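PDB 4P4G: shikimate 5-dehydrogenase AroE (5-dehydroshikimate reductase) from Mycobacterium tuberculosis, which probably catalyses the NADP-dependent interconversion of 3-dehydroshikimate and shikimate, the fourth of seven steps toward chorismate in aromatic amino acid biosynthesis. Local coordinates for residues A[18-23]-A[238-243]; A[145-150]-A[171-176]. All coordinates share one frame; numbering follows the deposited sequence.

Interaction 1: A[18-23]-A[238-243]; sequences SRSPQL and QMLLHQ. With SKM ((3R,4S,5R)-3,4,5-trihydroxycyclohex-1-ene-1-carboxylic acid), chain C.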
loop_
_atom_site.group_PDB
_atom_site.type_symbol
_atom_site.label_atom_id
_atom_site.label_comp_id
_atom_site.label_asym_id
_atom_site.label_seq_id
_atom_site.Cartn_x
_atom_site.Cartn_y
_atom_site.Cartn_z
ATOM N N SER A 18 4.681 -12.794 1.640
ATOM C CA SER A 18 3.922 -12.088 0.604
ATOM C C SER A 18 2.948 -12.996 -0.122
ATOM O O SER A 18 3.323 -14.084 -0.542
ATOM C CB SER A 18 4.853 -11.429 -0.411
ATOM O OG SER A 18 4.095 -10.878 -1.478
ATOM N N ARG A 19 1.696 -12.550 -0.259
ATOM C CA ARG A 19 0.708 -13.272 -1.054
ATOM C C ARG A 19 0.543 -12.689 -2.466
ATOM O O ARG A 19 -0.388 -13.052 -3.182
ATOM C CB ARG A 19 -0.656 -13.305 -0.351
ATOM C CG ARG A 19 -0.657 -13.865 1.065
ATOM C CD ARG A 19 0.049 -15.191 1.172
ATOM N NE ARG A 19 -0.413 -15.978 2.318
ATOM C CZ ARG A 19 -0.028 -15.788 3.579
ATOM N NH1 ARG A 19 0.831 -14.821 3.894
ATOM N NH2 ARG A 19 -0.512 -16.572 4.535
ATOM N N SER A 20 1.432 -11.783 -2.864
ATOM C CA SER A 20 1.437 -11.298 -4.241
ATOM C C SER A 20 1.571 -12.383 -5.303
ATOM O O SER A 20 0.872 -12.305 -6.328
ATOM C CB SER A 20 2.521 -10.238 -4.460
ATOM O OG SER A 20 2.062 -8.979 -4.037
ATOM N N PRO A 21 2.481 -13.373 -5.106
ATOM C CA PRO A 21 2.620 -14.379 -6.166
ATOM C C PRO A 21 1.324 -15.129 -6.432
ATOM O O PRO A 21 1.025 -15.385 -7.588
ATOM C CB PRO A 21 3.671 -15.346 -5.606
ATOM C CG PRO A 21 4.493 -14.518 -4.662
ATOM C CD PRO A 21 3.458 -13.599 -4.020
ATOM N N GLN A 22 0.592 -15.479 -5.376
ATOM C CA GLN A 22 -0.677 -16.183 -5.537
ATOM C C GLN A 22 -1.617 -15.405 -6.458
ATOM O O GLN A 22 -2.256 -15.993 -7.348
ATOM C CB GLN A 22 -1.336 -16.439 -4.178
ATOM C CG GLN A 22 -0.679 -17.548 -3.351
ATOM C CD GLN A 22 0.377 -17.049 -2.387
ATOM O OE1 GLN A 22 1.123 -16.112 -2.683
ATOM N NE2 GLN A 22 0.445 -17.678 -1.207
ATOM N N LEU A 23 -1.692 -14.086 -6.263
ATOM C CA LEU A 23 -2.608 -13.253 -7.045
ATOM C C LEU A 23 -2.133 -13.091 -8.479
ATOM O O LEU A 23 -2.915 -13.186 -9.415
ATOM C CB LEU A 23 -2.779 -11.872 -6.409
ATOM C CG LEU A 23 -3.471 -11.831 -5.058
ATOM C CD1 LEU A 23 -3.730 -10.380 -4.663
ATOM C CD2 LEU A 23 -4.766 -12.628 -5.097
ATOM N N GLN A 238 -7.399 -7.045 1.317
ATOM C CA GLN A 238 -8.262 -6.299 0.399
ATOM C C GLN A 238 -7.448 -5.198 -0.294
ATOM O O GLN A 238 -7.603 -4.969 -1.503
ATOM C CB GLN A 238 -9.506 -5.742 1.120
ATOM C CG GLN A 238 -10.411 -6.841 1.710
ATOM C CD GLN A 238 -10.896 -7.830 0.653
ATOM O OE1 GLN A 238 -11.274 -7.440 -0.449
ATOM N NE2 GLN A 238 -10.876 -9.113 0.989
ATOM N N MET A 239 -6.562 -4.537 0.453
ATOM C CA MET A 239 -5.646 -3.567 -0.162
ATOM C C MET A 239 -4.729 -4.257 -1.172
ATOM O O MET A 239 -4.491 -3.733 -2.260
ATOM C CB MET A 239 -4.798 -2.839 0.888
ATOM C CG MET A 239 -4.017 -1.660 0.310
ATOM S SD MET A 239 -2.998 -0.817 1.527
ATOM C CE MET A 239 -4.119 -0.774 2.918
ATOM N N LEU A 240 -4.229 -5.439 -0.817
ATOM C CA LEU A 240 -3.364 -6.209 -1.717
ATOM C C LEU A 240 -4.043 -6.528 -3.051
ATOM O O LEU A 240 -3.452 -6.357 -4.108
ATOM C CB LEU A 240 -2.919 -7.513 -1.040
ATOM C CG LEU A 240 -2.000 -8.380 -1.907
ATOM C CD1 LEU A 240 -0.614 -7.735 -1.985
ATOM C CD2 LEU A 240 -1.931 -9.796 -1.336
ATOM N N LEU A 241 -5.286 -6.995 -2.995
ATOM C CA LEU A 241 -6.064 -7.289 -4.191
ATOM C C LEU A 241 -6.220 -6.064 -5.073
ATOM O O LEU A 241 -5.940 -6.112 -6.276
ATOM C CB LEU A 241 -7.455 -7.763 -3.791
ATOM C CG LEU A 241 -8.380 -8.077 -4.969
ATOM C CD1 LEU A 241 -7.817 -9.205 -5.817
ATOM C CD2 LEU A 241 -9.760 -8.431 -4.456
ATOM N N HIS A 242 -6.674 -4.965 -4.483
ATOM C CA HIS A 242 -6.990 -3.794 -5.283
ATOM C C HIS A 242 -5.755 -3.127 -5.887
ATOM O O HIS A 242 -5.828 -2.604 -6.996
ATOM C CB HIS A 242 -7.881 -2.815 -4.511
ATOM C CG HIS A 242 -9.300 -3.276 -4.423
ATOM N ND1 HIS A 242 -10.229 -2.992 -5.397
ATOM C CD2 HIS A 242 -9.934 -4.040 -3.502
ATOM C CE1 HIS A 242 -11.388 -3.544 -5.069
ATOM N NE2 HIS A 242 -11.235 -4.182 -3.924
ATOM N N GLN A 243 -4.623 -3.162 -5.190
ATOM C CA GLN A 243 -3.392 -2.614 -5.779
ATOM C C GLN A 243 -2.820 -3.561 -6.832
ATOM O O GLN A 243 -2.048 -3.144 -7.697
ATOM C CB GLN A 243 -2.341 -2.284 -4.702
ATOM C CG GLN A 243 -1.768 -3.479 -3.962
ATOM C CD GLN A 243 -0.658 -4.175 -4.720
ATOM O OE1 GLN A 243 0.235 -3.533 -5.275
ATOM N NE2 GLN A 243 -0.717 -5.496 -4.762
HETATM O O12 SKM C . 2.227 -2.360 -2.577
HETATM C C8 SKM C . 2.128 -3.753 -2.295
HETATM C C6 SKM C . 2.195 -3.933 -0.805
HETATM O O7 SKM C . 3.264 -3.189 -0.253
HETATM C C5 SKM C . 2.408 -5.330 -0.514
HETATM C C4 SKM C . 2.795 -6.279 -1.364
HETATM C C1 SKM C . 2.983 -7.698 -0.856
HETATM O O2 SKM C . 3.268 -8.599 -1.658
HETATM O O3 SKM C . 2.848 -7.972 0.351
HETATM C C10 SKM C . 3.061 -6.004 -2.874
HETATM C C9 SKM C . 3.221 -4.464 -3.045
HETATM O O11 SKM C . 3.089 -4.231 -4.404
HETATM O O HOH W 1 1.137 -7.218 -6.113
#

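Interaction 2: A[145-150]-A[171-176]; sequences TVVARN and CAFDSG. With SO4 (sulfate ion), chain J.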
loop_
_atom_site.group_PDB
_atom_site.type_symbol
_atom_site.label_atom_id
_atom_site.label_comp_id
_atom_site.label_asym_id
_atom_site.label_seq_id
_atom_site.Cartn_x
_atom_site.Cartn_y
_atom_site.Cartn_z
ATOM N N THR A 145 -5.858 13.662 9.317
ATOM C CA THR A 145 -4.872 13.848 10.380
ATOM C C THR A 145 -3.816 12.748 10.240
ATOM O O THR A 145 -4.149 11.566 10.163
ATOM C CB THR A 145 -5.543 13.823 11.778
ATOM O OG1 THR A 145 -6.472 14.913 11.895
ATOM C CG2 THR A 145 -4.501 13.930 12.896
ATOM N N VAL A 146 -2.544 13.139 10.162
ATOM C CA VAL A 146 -1.439 12.185 10.069
ATOM C C VAL A 146 -0.848 11.972 11.455
ATOM O O VAL A 146 -0.446 12.926 12.116
ATOM C CB VAL A 146 -0.338 12.706 9.133
ATOM C CG1 VAL A 146 0.898 11.787 9.171
ATOM C CG2 VAL A 146 -0.871 12.829 7.718
ATOM N N VAL A 147 -0.817 10.721 11.897
ATOM C CA VAL A 147 -0.257 10.374 13.201
ATOM C C VAL A 147 0.974 9.517 12.947
ATOM O O VAL A 147 0.873 8.443 12.384
ATOM C CB VAL A 147 -1.250 9.550 14.051
ATOM C CG1 VAL A 147 -0.697 9.337 15.458
ATOM C CG2 VAL A 147 -2.605 10.233 14.125
ATOM N N ALA A 148 2.140 9.982 13.364
ATOM C CA ALA A 148 3.348 9.199 13.134
ATOM C C ALA A 148 4.373 9.474 14.209
ATOM O O ALA A 148 4.262 10.456 14.947
ATOM C CB ALA A 148 3.930 9.496 11.760
ATOM N N ARG A 149 5.375 8.603 14.285
ATOM C CA ARG A 149 6.461 8.774 15.241
ATOM C C ARG A 149 7.471 9.782 14.710
ATOM O O ARG A 149 8.137 10.475 15.475
ATOM C CB ARG A 149 7.148 7.434 15.522
ATOM C CG ARG A 149 6.254 6.400 16.197
ATOM C CD ARG A 149 6.979 5.071 16.353
ATOM N NE ARG A 149 7.007 4.327 15.096
ATOM C CZ ARG A 149 7.686 3.199 14.916
ATOM N NH1 ARG A 149 8.401 2.690 15.911
ATOM N NH2 ARG A 149 7.651 2.582 13.740
ATOM N N ASN A 150 7.587 9.860 13.389
ATOM C CA ASN A 150 8.564 10.749 12.770
ATOM C C ASN A 150 7.918 12.063 12.342
ATOM O O ASN A 150 7.301 12.139 11.281
ATOM C CB ASN A 150 9.217 10.051 11.566
ATOM C CG ASN A 150 10.396 10.817 11.006
ATOM O OD1 ASN A 150 10.387 12.047 10.945
ATOM N ND2 ASN A 150 11.426 10.088 10.588
ATOM N N CYS A 171 -0.564 14.954 14.168
ATOM C CA CYS A 171 -0.849 14.696 15.575
ATOM C C CYS A 171 0.145 13.667 16.101
ATOM O O CYS A 171 0.258 12.573 15.549
ATOM C CB CYS A 171 -2.278 14.164 15.733
ATOM S SG CYS A 171 -2.748 13.739 17.435
ATOM N N ALA A 172 0.876 14.010 17.156
ATOM C CA ALA A 172 1.812 13.067 17.763
ATOM C C ALA A 172 1.068 11.906 18.414
ATOM O O ALA A 172 -0.053 12.072 18.900
ATOM C CB ALA A 172 2.693 13.775 18.780
ATOM N N PHE A 173 1.693 10.729 18.425
ATOM C CA PHE A 173 1.107 9.559 19.071
ATOM C C PHE A 173 0.902 9.739 20.570
ATOM O O PHE A 173 -0.100 9.289 21.121
ATOM C CB PHE A 173 2.015 8.335 18.878
ATOM C CG PHE A 173 1.674 7.499 17.682
ATOM C CD1 PHE A 173 0.499 6.759 17.644
ATOM C CD2 PHE A 173 2.550 7.420 16.607
ATOM C CE1 PHE A 173 0.188 5.980 16.539
ATOM C CE2 PHE A 173 2.244 6.638 15.503
ATOM C CZ PHE A 173 1.064 5.923 15.471
ATOM N N ASP A 174 1.864 10.379 21.226
ATOM C CA ASP A 174 1.999 10.266 22.677
ATOM C C ASP A 174 1.711 11.521 23.495
ATOM O O ASP A 174 1.740 11.467 24.725
ATOM C CB ASP A 174 3.417 9.797 23.025
ATOM C CG ASP A 174 3.753 8.447 22.424
ATOM O OD1 ASP A 174 2.905 7.535 22.499
ATOM O OD2 ASP A 174 4.868 8.306 21.874
ATOM N N SER A 175 1.452 12.648 22.842
ATOM C CA SER A 175 1.385 13.909 23.583
ATOM C C SER A 175 -0.007 14.291 24.088
ATOM O O SER A 175 -0.150 15.259 24.829
ATOM C CB SER A 175 2.030 15.054 22.797
ATOM O OG SER A 175 1.409 15.229 21.539
ATOM N N GLY A 176 -1.027 13.527 23.705
ATOM C CA GLY A 176 -2.341 13.700 24.303
ATOM C C GLY A 176 -3.444 14.106 23.352
ATOM O O GLY A 176 -4.571 14.377 23.775
HETATM S S SO4 J . 6.314 6.112 11.751
HETATM O O1 SO4 J . 5.215 6.004 12.712
HETATM O O2 SO4 J . 6.702 7.510 11.549
HETATM O O3 SO4 J . 7.476 5.387 12.275
HETATM O O4 SO4 J . 5.961 5.492 10.463
HETATM O O HOH W 2 4.454 11.084 17.334
#

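Interaction 1: A[18-23]-A[238-243]
Two serine hydroxyls converge on one carboxylate oxygen of shikimate: S18 OG donates to SKM O2 at a very short 2.4 Å, and S20 OG donates to the same O2 at 2.7 Å. From the other segment, Q243 OE1 accepts a hydrogen bond from the ligand hydroxyl O11 at 3.1 Å. Between these polar ends the CD1 branch of L240 lies 3.8 Å from ring carbon C4 of SKM. Y215, K69, D105 and other side chains complete the grip on the ligand. The site sits where the N-terminal substrate-binding domain, through the start of helix 20-30, meets helix 236-252, late in the chain, as in other shikimate dehydrogenases. No direct hydrogen bond joins the two segments; a water takes that role, donating to S20 OG and accepting from Q243 NE2. The same NE2 also donates to L240 O at 2.9 Å, along a carbonyl lone pair, which fixes the amide flip and turns OE1 to the ligand. S18 OG, anti to its backbone N (chi1 174°), accepts from S20 N in an ST turn just ahead of the helix. Behind the serines, the side chains of L23 and L240 cross obliquely, L23 CD1 lying 3.8 Å from L240 CG, while L240 CD2 reaches R19 CB. The R19 guanidinium forms a salt bridge with D216.

Interaction 2: A[145-150]-A[171-176]
Strands 143-148 and 167-172 run parallel here, V147 and C171 standing 5.0 Å apart CA to CA, but 171-172 is only weakly bonded at this end, and one nearly straight hydrogen bond, C171 N to V146 O (2.9 Å, 167°), links the two segments directly, beside a CA-H...O contact from V147 CA to C171 O. The two strands belong to a beta-alpha-beta unit connected by helix 151-163; strand 167-172 is the outermost of the parallel, Rossmann-type sheet. T145 CG2, anti to its backbone N, packs on C171 CB at 3.6 Å. The main side-chain contact follows beyond the strand end, where F173 swings its ring back over the neighbouring strand. V147 CG1, also anti to its backbone N (chi1 -174°), stands almost exactly above the ring centre, 3.5 Å from the centroid of F173, in a CH-pi contact. The ring edge faces R149 N, and CD2 of F173 lies 3.9 Å from R149 CG; Y200 stacks with the same ring. A water bridges the segments where the strands run out, donating to A148 O and accepting from F173 N. At the turn toward helix 151-163, R149 N donates to O1 of a sulfate, probably from the crystallisation liquor, at 3.0 Å and N150 N to its O2, while the R149 chain bends at chi3 so that NE adds weak bonds. N150 OD1 caps K153 N, and S125 also binds the anion. Backbone N-H groups near a helix start, together with an arginine, therefore make an anion site, consistent with a place where a phosphate of NADP could bind.

In the fold
Both contacts are largely buried, yet they lie on opposite sides of the chain's centre, with their own centres 29 Å apart and nearest atoms about 14 Å apart. Interaction 1 brings together helices distant in sequence and lies nearer the centre, whereas interaction 2 joins neighbouring strands of one beta-alpha-beta unit at the margin of the parallel sheet and runs out to an exposed arginine. The chemistry follows the place: helix-to-helix leucine packing without direct hydrogen bonds at 18-23 and 238-243, a single backbone bond with a CH-pi contact to F173 at 145-150 and 171-176. Each holds an anionic group, the carboxylate of shikimate in the first and a sulfate, probably from the crystallisation liquor, in the second.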